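Local coordinates for acyl-CoA dehydrogenase family protein (Porphyromonas gingivalis, PDB 2OKU), which is thought to work as a flavin-dependent acyl-CoA dehydrogenase, of which this all-helical chain is the C-terminal domain, crystallised apart from the rest of the enzyme, at residues Ala16-Glu21 with His74-His79; Ala39-Arg44 with Val97-Gly102. All coordinates share one frame; numbering follows the deposited sequence.

Contact 1: residues Ala16-Glu21 with His74-His79; sequences ARIREE and HAVFGH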
ATOM      1  N   ALA A  16      13.582   6.100  10.794  1.00 19.34           N
ATOM      2  CA  ALA A  16      13.463   6.891  12.032  1.00 19.22           C
ATOM      3  C   ALA A  16      12.002   7.281  12.282  1.00 19.49           C
ATOM      4  O   ALA A  16      11.509   7.136  13.413  1.00 19.20           O
ATOM      5  CB  ALA A  16      14.371   8.138  11.988  1.00 19.59           C
ATOM      6  N   ARG A  17      11.290   7.718  11.242  1.00 20.00           N
ATOM      7  CA  ARG A  17       9.878   8.082  11.409  1.00 20.62           C
ATOM      8  C   ARG A  17       9.020   6.861  11.826  1.00 20.37           C
ATOM      9  O   ARG A  17       8.136   6.952  12.724  1.00 19.89           O
ATOM     10  CB  ARG A  17       9.292   8.749  10.157  1.00 20.37           C
ATOM     11  CG  ARG A  17       7.882   9.257  10.450  1.00 21.46           C
ATOM     12  CD  ARG A  17       7.341  10.186   9.411  1.00 24.27           C
ATOM     13  NE  ARG A  17       6.105  10.783   9.922  1.00 27.92           N
ATOM     14  CZ  ARG A  17       5.294  11.558   9.214  1.00 29.65           C
ATOM     15  NH1 ARG A  17       5.572  11.863   7.955  1.00 29.94           N
ATOM     16  NH2 ARG A  17       4.191  12.026   9.780  1.00 30.65           N
ATOM     17  N   ILE A  18       9.289   5.730  11.182  1.00 20.41           N
ATOM     18  CA  ILE A  18       8.633   4.494  11.532  1.00 20.71           C
ATOM     19  C   ILE A  18       8.838   4.192  13.020  1.00 20.87           C
ATOM     20  O   ILE A  18       7.879   3.917  13.744  1.00 21.54           O
ATOM     21  CB  ILE A  18       9.171   3.311  10.693  1.00 20.02           C
ATOM     22  CG1 ILE A  18       8.542   3.381   9.277  1.00 20.76           C
ATOM     23  CG2 ILE A  18       8.880   1.965  11.432  1.00 20.07           C
ATOM     24  CD1 ILE A  18       9.166   2.437   8.259  1.00 19.80           C
ATOM     25  N   ARG A  19      10.074   4.249  13.476  1.00 20.82           N
ATOM     26  CA  ARG A  19      10.375   3.849  14.841  1.00 22.66           C
ATOM     27  C   ARG A  19       9.909   4.869  15.881  1.00 23.12           C
ATOM     28  O   ARG A  19       9.413   4.496  16.949  1.00 22.65           O
ATOM     29  CB  ARG A  19      11.866   3.571  14.993  1.00 22.52           C
ATOM     30  CG  ARG A  19      12.271   2.322  14.288  1.00 23.64           C
ATOM     31  CD  ARG A  19      13.759   2.215  14.169  1.00 23.33           C
ATOM     32  NE  ARG A  19      14.118   0.968  13.544  1.00 22.69           N
ATOM     33  CZ  ARG A  19      15.329   0.669  13.091  1.00 22.58           C
ATOM     34  NH1 ARG A  19      16.324   1.538  13.194  1.00 24.25           N
ATOM     35  NH2 ARG A  19      15.534  -0.522  12.549  1.00 23.66           N
ATOM     36  N   GLU A  20      10.041   6.148  15.547  1.00 23.52           N
ATOM     37  CA  GLU A  20       9.789   7.239  16.492  1.00 24.49           C
ATOM     38  C   GLU A  20       8.326   7.674  16.516  1.00 24.25           C
ATOM     39  O   GLU A  20       7.849   8.142  17.550  1.00 24.71           O
ATOM     40  CB  GLU A  20      10.748   8.430  16.209  1.00 24.74           C
ATOM     41  CG  GLU A  20      12.214   8.072  16.448  1.00 27.10           C
ATOM     42  CD  GLU A  20      13.260   9.061  15.839  1.00 28.30           C
ATOM     43  OE1 GLU A  20      12.935  10.214  15.495  1.00 29.39           O
ATOM     44  OE2 GLU A  20      14.442   8.648  15.714  1.00 35.47           O
ATOM     45  N   GLU A  21       7.597   7.504  15.413  1.00 23.37           N
ATOM     46  CA  GLU A  21       6.193   7.887  15.327  1.00 23.50           C
ATOM     47  C   GLU A  21       5.265   6.697  15.074  1.00 23.09           C
ATOM     48  O   GLU A  21       4.405   6.386  15.904  1.00 21.99           O
ATOM     49  CB  GLU A  21       5.953   8.936  14.234  1.00 23.76           C
ATOM     50  CG  GLU A  21       4.498   9.381  14.158  1.00 25.06           C
ATOM     51  CD  GLU A  21       4.218  10.450  13.090  1.00 26.67           C
ATOM     52  OE1 GLU A  21       5.172  11.094  12.625  1.00 30.61           O
ATOM     53  OE2 GLU A  21       3.024  10.650  12.757  1.00 32.00           O
ATOM     54  N   HIS A  74       8.091  -0.562   0.884  1.00 18.68           N
ATOM     55  CA  HIS A  74       7.229  -1.637   1.402  1.00 18.94           C
ATOM     56  C   HIS A  74       6.955  -1.470   2.901  1.00 19.51           C
ATOM     57  O   HIS A  74       5.800  -1.612   3.360  1.00 19.58           O
ATOM     58  CB  HIS A  74       7.794  -3.030   1.073  1.00 18.68           C
ATOM     59  CG  HIS A  74       7.803  -3.318  -0.386  1.00 18.24           C
ATOM     60  ND1 HIS A  74       6.653  -3.302  -1.142  1.00 17.81           N
ATOM     61  CD2 HIS A  74       8.818  -3.581  -1.237  1.00 19.99           C
ATOM     62  CE1 HIS A  74       6.969  -3.516  -2.409  1.00 18.91           C
ATOM     63  NE2 HIS A  74       8.273  -3.726  -2.488  1.00 18.20           N
ATOM     64  N   ALA A  75       7.999  -1.151   3.667  1.00 18.99           N
ATOM     65  CA  ALA A  75       7.837  -0.892   5.096  1.00 19.99           C
ATOM     66  C   ALA A  75       7.007   0.350   5.405  1.00 19.83           C
ATOM     67  O   ALA A  75       6.149   0.294   6.281  1.00 20.26           O
ATOM     68  CB  ALA A  75       9.220  -0.798   5.793  1.00 20.45           C
ATOM     69  N   VAL A  76       7.274   1.466   4.719  1.00 19.28           N
ATOM     70  CA  VAL A  76       6.518   2.707   4.915  1.00 19.47           C
ATOM     71  C   VAL A  76       5.061   2.523   4.556  1.00 19.13           C
ATOM     72  O   VAL A  76       4.160   2.800   5.381  1.00 18.59           O
ATOM     73  CB  VAL A  76       7.113   3.872   4.103  1.00 19.27           C
ATOM     74  CG1 VAL A  76       6.200   5.149   4.185  1.00 19.39           C
ATOM     75  CG2 VAL A  76       8.577   4.168   4.569  1.00 18.48           C
ATOM     76  N   PHE A  77       4.829   2.014   3.346  1.00 18.91           N
ATOM     77  CA  PHE A  77       3.468   1.815   2.828  1.00 19.37           C
ATOM     78  C   PHE A  77       2.675   0.964   3.805  1.00 19.47           C
ATOM     79  O   PHE A  77       1.519   1.269   4.105  1.00 20.79           O
ATOM     80  CB  PHE A  77       3.516   1.143   1.461  1.00 19.51           C
ATOM     81  CG  PHE A  77       3.900   2.061   0.305  1.00 18.52           C
ATOM     82  CD1 PHE A  77       4.361   3.365   0.487  1.00 20.21           C
ATOM     83  CD2 PHE A  77       3.824   1.568  -0.997  1.00 20.23           C
ATOM     84  CE1 PHE A  77       4.691   4.166  -0.603  1.00 19.73           C
ATOM     85  CE2 PHE A  77       4.174   2.354  -2.087  1.00 21.43           C
ATOM     86  CZ  PHE A  77       4.613   3.653  -1.897  1.00 19.60           C
ATOM     87  N   GLY A  78       3.302  -0.100   4.309  1.00 19.18           N
ATOM     88  CA  GLY A  78       2.638  -1.039   5.221  1.00 19.03           C
ATOM     89  C   GLY A  78       2.152  -0.339   6.472  1.00 19.15           C
ATOM     90  O   GLY A  78       1.031  -0.579   6.980  1.00 18.01           O
ATOM     91  N   HIS A  79       2.989   0.570   6.980  1.00 18.98           N
ATOM     92  CA  HIS A  79       2.583   1.390   8.127  1.00 18.71           C
ATOM     93  C   HIS A  79       1.409   2.299   7.798  1.00 19.52           C
ATOM     94  O   HIS A  79       0.526   2.437   8.629  1.00 19.38           O
ATOM     95  CB  HIS A  79       3.752   2.208   8.669  1.00 18.87           C
ATOM     96  CG  HIS A  79       4.691   1.424   9.535  1.00 17.96           C
ATOM     97  ND1 HIS A  79       5.780   0.760   9.025  1.00 17.54           N
ATOM     98  CD2 HIS A  79       4.692   1.184  10.867  1.00 17.85           C
ATOM     99  CE1 HIS A  79       6.417   0.144  10.010  1.00 18.93           C
ATOM    100  NE2 HIS A  79       5.780   0.393  11.145  1.00 16.91           N
TER

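Contact 2: residues Ala39-Arg44 with Val97-Gly102; sequences ARMTDR and VYLRYG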
ATOM      1  N   ALA A  39       7.522  -3.869  11.976  1.00 20.21           N
ATOM      2  CA  ALA A  39       8.800  -3.591  12.645  1.00 20.30           C
ATOM      3  C   ALA A  39       9.910  -4.475  12.052  1.00 20.51           C
ATOM      4  O   ALA A  39      10.997  -3.983  11.745  1.00 19.68           O
ATOM      5  CB  ALA A  39       8.671  -3.798  14.163  1.00 20.12           C
ATOM      6  N   ARG A  40       9.613  -5.764  11.848  1.00 20.38           N
ATOM      7  CA  ARG A  40      10.569  -6.681  11.225  1.00 21.71           C
ATOM      8  C   ARG A  40      10.906  -6.248   9.789  1.00 20.08           C
ATOM      9  O   ARG A  40      12.076  -6.298   9.393  1.00 18.05           O
ATOM     10  CB  ARG A  40      10.076  -8.140  11.254  1.00 21.19           C
ATOM     11  CG  ARG A  40      10.132  -8.755  12.663  1.00 24.96           C
ATOM     12  CD  ARG A  40       9.631 -10.222  12.734  1.00 29.22           C
ATOM     13  NE  ARG A  40      10.251 -11.102  11.738  1.00 35.84           N
ATOM     14  CZ  ARG A  40      11.397 -11.791  11.882  1.00 38.54           C
ATOM     15  NH1 ARG A  40      12.136 -11.725  13.000  1.00 39.31           N
ATOM     16  NH2 ARG A  40      11.822 -12.555  10.872  1.00 37.94           N
HETATM   17  N   MSE A  41       9.899  -5.837   9.015  1.00 20.49           N
HETATM   18  CA  MSE A  41      10.152  -5.316   7.640  1.00 21.63           C
HETATM   19  C   MSE A  41      11.045  -4.062   7.651  1.00 21.07           C
HETATM   20  O   MSE A  41      11.875  -3.864   6.749  1.00 20.37           O
HETATM   21  CB  MSE A  41       8.842  -4.992   6.916  1.00 21.32           C
HETATM   22  CG  MSE A  41       8.007  -6.208   6.620  1.00 21.86           C
HETATM   23 SE   MSE A  41       6.280  -5.721   5.886  1.00 30.82          SE
HETATM   24  CE  MSE A  41       6.918  -5.084   4.151  1.00 20.14           C
ATOM     25  N   THR A  42      10.868  -3.217   8.665  1.00 20.64           N
ATOM     26  CA  THR A  42      11.687  -2.010   8.829  1.00 20.08           C
ATOM     27  C   THR A  42      13.154  -2.393   9.126  1.00 20.04           C
ATOM     28  O   THR A  42      14.075  -1.907   8.463  1.00 19.15           O
ATOM     29  CB  THR A  42      11.111  -1.090   9.921  1.00 20.18           C
ATOM     30  OG1 THR A  42       9.725  -0.851   9.658  1.00 18.57           O
ATOM     31  CG2 THR A  42      11.860   0.240  10.007  1.00 19.87           C
ATOM     32  N   ASP A  43      13.364  -3.280  10.087  1.00 20.52           N
ATOM     33  CA  ASP A  43      14.706  -3.769  10.385  1.00 21.18           C
ATOM     34  C   ASP A  43      15.340  -4.423   9.139  1.00 21.04           C
ATOM     35  O   ASP A  43      16.519  -4.253   8.909  1.00 20.36           O
ATOM     36  CB  ASP A  43      14.707  -4.798  11.515  1.00 21.86           C
ATOM     37  CG  ASP A  43      14.214  -4.245  12.860  1.00 23.56           C
ATOM     38  OD1 ASP A  43      14.133  -3.018  13.052  1.00 23.62           O
ATOM     39  OD2 ASP A  43      13.888  -5.085  13.734  1.00 24.15           O
ATOM     40  N   ARG A  44      14.552  -5.186   8.374  1.00 21.48           N
ATOM     41  CA  ARG A  44      15.039  -5.849   7.141  1.00 21.96           C
ATOM     42  C   ARG A  44      15.505  -4.829   6.100  1.00 21.22           C
ATOM     43  O   ARG A  44      16.572  -4.988   5.489  1.00 20.95           O
ATOM     44  CB  ARG A  44      13.948  -6.728   6.529  1.00 22.70           C
ATOM     45  CG  ARG A  44      14.426  -7.838   5.634  1.00 26.11           C
ATOM     46  CD  ARG A  44      14.150  -9.153   6.359  1.00 32.99           C
ATOM     47  NE  ARG A  44      14.761 -10.334   5.764  1.00 34.65           N
ATOM     48  CZ  ARG A  44      14.254 -11.052   4.778  1.00 35.40           C
ATOM     49  NH1 ARG A  44      13.115 -10.693   4.187  1.00 34.45           N
ATOM     50  NH2 ARG A  44      14.920 -12.135   4.370  1.00 36.09           N
ATOM     51  N   VAL A  97      -3.605  -8.493   3.868  1.00 23.88           N
ATOM     52  CA  VAL A  97      -3.207  -9.035   2.569  1.00 24.19           C
ATOM     53  C   VAL A  97      -2.129  -8.166   1.881  1.00 23.38           C
ATOM     54  O   VAL A  97      -1.162  -8.707   1.310  1.00 22.82           O
ATOM     55  CB  VAL A  97      -4.436  -9.277   1.671  1.00 24.62           C
ATOM     56  CG1 VAL A  97      -3.999  -9.742   0.260  1.00 25.18           C
ATOM     57  CG2 VAL A  97      -5.342 -10.334   2.334  1.00 25.77           C
ATOM     58  N   TYR A  98      -2.269  -6.834   1.938  1.00 21.80           N
ATOM     59  CA  TYR A  98      -1.227  -5.942   1.444  1.00 22.58           C
ATOM     60  C   TYR A  98       0.098  -6.183   2.190  1.00 21.79           C
ATOM     61  O   TYR A  98       1.141  -6.119   1.583  1.00 22.28           O
ATOM     62  CB  TYR A  98      -1.617  -4.458   1.532  1.00 22.67           C
ATOM     63  CG  TYR A  98      -2.420  -3.930   0.331  1.00 22.71           C
ATOM     64  CD1 TYR A  98      -3.745  -4.341   0.099  1.00 23.98           C
ATOM     65  CD2 TYR A  98      -1.839  -3.061  -0.581  1.00 24.74           C
ATOM     66  CE1 TYR A  98      -4.457  -3.868  -0.982  1.00 24.28           C
ATOM     67  CE2 TYR A  98      -2.541  -2.591  -1.663  1.00 23.85           C
ATOM     68  CZ  TYR A  98      -3.852  -2.980  -1.856  1.00 23.92           C
ATOM     69  OH  TYR A  98      -4.517  -2.508  -2.963  1.00 24.25           O
ATOM     70  N   LEU A  99       0.041  -6.463   3.497  1.00 22.32           N
ATOM     71  CA  LEU A  99       1.254  -6.833   4.268  1.00 21.76           C
ATOM     72  C   LEU A  99       1.996  -8.024   3.637  1.00 20.55           C
ATOM     73  O   LEU A  99       3.210  -8.008   3.536  1.00 19.89           O
ATOM     74  CB  LEU A  99       0.890  -7.160   5.719  1.00 22.01           C
ATOM     75  CG  LEU A  99       1.998  -7.755   6.623  1.00 23.07           C
ATOM     76  CD1 LEU A  99       2.939  -6.643   7.035  1.00 25.60           C
ATOM     77  CD2 LEU A  99       1.414  -8.430   7.875  1.00 24.62           C
ATOM     78  N   ARG A 100       1.238  -9.028   3.194  0.50 20.17           N
ATOM     79  CA  ARG A 100       1.806 -10.237   2.588  0.50 20.58           C
ATOM     80  C   ARG A 100       2.517  -9.891   1.300  0.50 20.36           C
ATOM     81  O   ARG A 100       3.598 -10.384   1.038  0.50 20.46           O
ATOM     82  CB  ARG A 100       0.710 -11.271   2.296  0.50 20.34           C
ATOM     83  CG  ARG A 100      -0.104 -11.683   3.517  0.50 20.57           C
ATOM     84  CD  ARG A 100       0.805 -11.973   4.693  0.50 20.31           C
ATOM     85  NE  ARG A 100       0.093 -12.083   5.956  0.50 21.08           N
ATOM     86  CZ  ARG A 100       0.703 -12.199   7.126  0.50 20.24           C
ATOM     87  NH1 ARG A 100       2.029 -12.212   7.196  0.50 18.07           N
ATOM     88  NH2 ARG A 100      -0.014 -12.289   8.230  0.50 22.55           N
ATOM     89  N   TYR A 101       1.881  -9.035   0.516  1.00 20.78           N
ATOM     90  CA  TYR A 101       2.460  -8.519  -0.716  1.00 20.71           C
ATOM     91  C   TYR A 101       3.788  -7.822  -0.436  1.00 19.21           C
ATOM     92  O   TYR A 101       4.790  -8.133  -1.062  1.00 19.92           O
ATOM     93  CB  TYR A 101       1.497  -7.561  -1.376  1.00 21.94           C
ATOM     94  CG  TYR A 101       2.007  -6.927  -2.648  1.00 21.75           C
ATOM     95  CD1 TYR A 101       1.998  -7.614  -3.848  1.00 25.41           C
ATOM     96  CD2 TYR A 101       2.522  -5.649  -2.637  1.00 24.49           C
ATOM     97  CE1 TYR A 101       2.486  -7.014  -5.029  1.00 24.93           C
ATOM     98  CE2 TYR A 101       3.017  -5.060  -3.777  1.00 24.68           C
ATOM     99  CZ  TYR A 101       2.986  -5.729  -4.974  1.00 25.61           C
ATOM    100  OH  TYR A 101       3.479  -5.084  -6.110  1.00 26.26           O
ATOM    101  N   GLY A 102       3.784  -6.910   0.535  1.00 18.94           N
ATOM    102  CA  GLY A 102       4.987  -6.198   0.911  1.00 18.72           C
ATOM    103  C   GLY A 102       6.061  -7.147   1.398  1.00 18.11           C
ATOM    104  O   GLY A 102       7.222  -7.006   1.057  1.00 18.61           O
TER

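Contact 1: residues Ala16-Glu21 with His74-His79
Ile18 lies across the imidazole of His79, the two side chains crossing at about a right angle, and this pair accounts for most of the surface buried here. CG1 of Ile18 stands over one face of the ring, 4.1 Å from its centroid and displaced toward the rim, in a CH-pi contact. On the same face CG2 stands above the rim of the ring, with Ile18 CG2 3.4 Å from His79 CE1. The isoleucine reaches further with its last methyl: with chi2 extended (169°), CD1 runs on to the neighbouring turn, where Ile18 CD1 is 4.1 Å from Val76 CG2 and touches the methyl of Ala75 as well. The ring is held from within its own helix. His79 ND1 donates to Ala75 O at 2.8 Å, reaching it from above the carbonyl plane, while His79 N approaches the same oxygen from the opposite face. The bond from ND1, with the oxygen close to the ring plane, fixes the rotation of the imidazole, and NE2 has a further hydrogen-bonding partner in Gln23. The axes of the two segments are 10.7 Å apart at 35°, a wide, roughly parallel pairing bridged by side chains alone. Helix 32-53 passes beside it, with Thr42 touching both Ile18 and His79, while Val76 packs on Tyr14 of helix 13-22 and on Phe91 of the second subunit.

Contact 2: residues Ala39-Arg44 with Val97-Gly102
Leu99, the partner of Met41 here, also lies against the guanidinium of Arg100: its CD2 sits over the centre of one face, 3.8 Å above the plane. Arg100 was modelled in two conformers, so this overlap is tentative. A second flat group, the carbonyl of Gly102, has a face covered from across the contact. The terminal methyl of Met41, modelled as selenomethionine, stands almost straight above the carbonyl carbon, with Met41 CE 3.5 Å from Gly102 C and only slightly farther from Gly102 O. Since Gly102 has no side chain, the methyl can settle directly on the backbone of helix 92-115. The shape of Met41 explains this reach. Its chain is extended through chi2 (174°) and then bends at chi3 (70°), which turns CE away from the line of the side chain and onto the glycine. The selenium at the bend meets the other branch of the leucine, Met41 SE lying 3.7 Å from Leu99 CD1, and the two side chains cross obliquely. The segments belong to helices 32-53 and 92-115, which run broadly the same way, with helix 58-87 returning between them in sequence; such up-and-down packing is consistent with the helical bundle of acyl-CoA dehydrogenase C-terminal domains. Leu99 packs further on Met34, Ala37 and Leu38, extending the apolar seam along helix 32-53. Polar ties flank it: Gln106 NE2 is hydrogen-bonded to the backbone oxygen of Met41, and Arg44 forms a salt bridge with Glu107. Beyond helix 92-115 lies the second subunit, whose Tyr98 and Tyr101 meet the ring of Tyr101 from this chain.

Both contacts are buried, and each joins a different pair of helices: contact 1 attaches the short helix 13-22 to helix 58-87, contact 2 joins the long helices 32-53 and 92-115. Their segments alternate along the chain, and their centres lie about 10 Å apart. Contact 1 sets an aliphatic side chain on a hydrogen-bonded imidazole, whereas contact 2 is apolar, with a methyl resting on backbone. Thr42 and the salt bridge from Arg19 to Asp43 link the two, and the methyl of Met41 also reaches the backbone oxygen of His74. Across the dimer interface, His74 ND1 from contact 1 is hydrogen-bonded to the hydroxyl of Tyr98 of the second subunit.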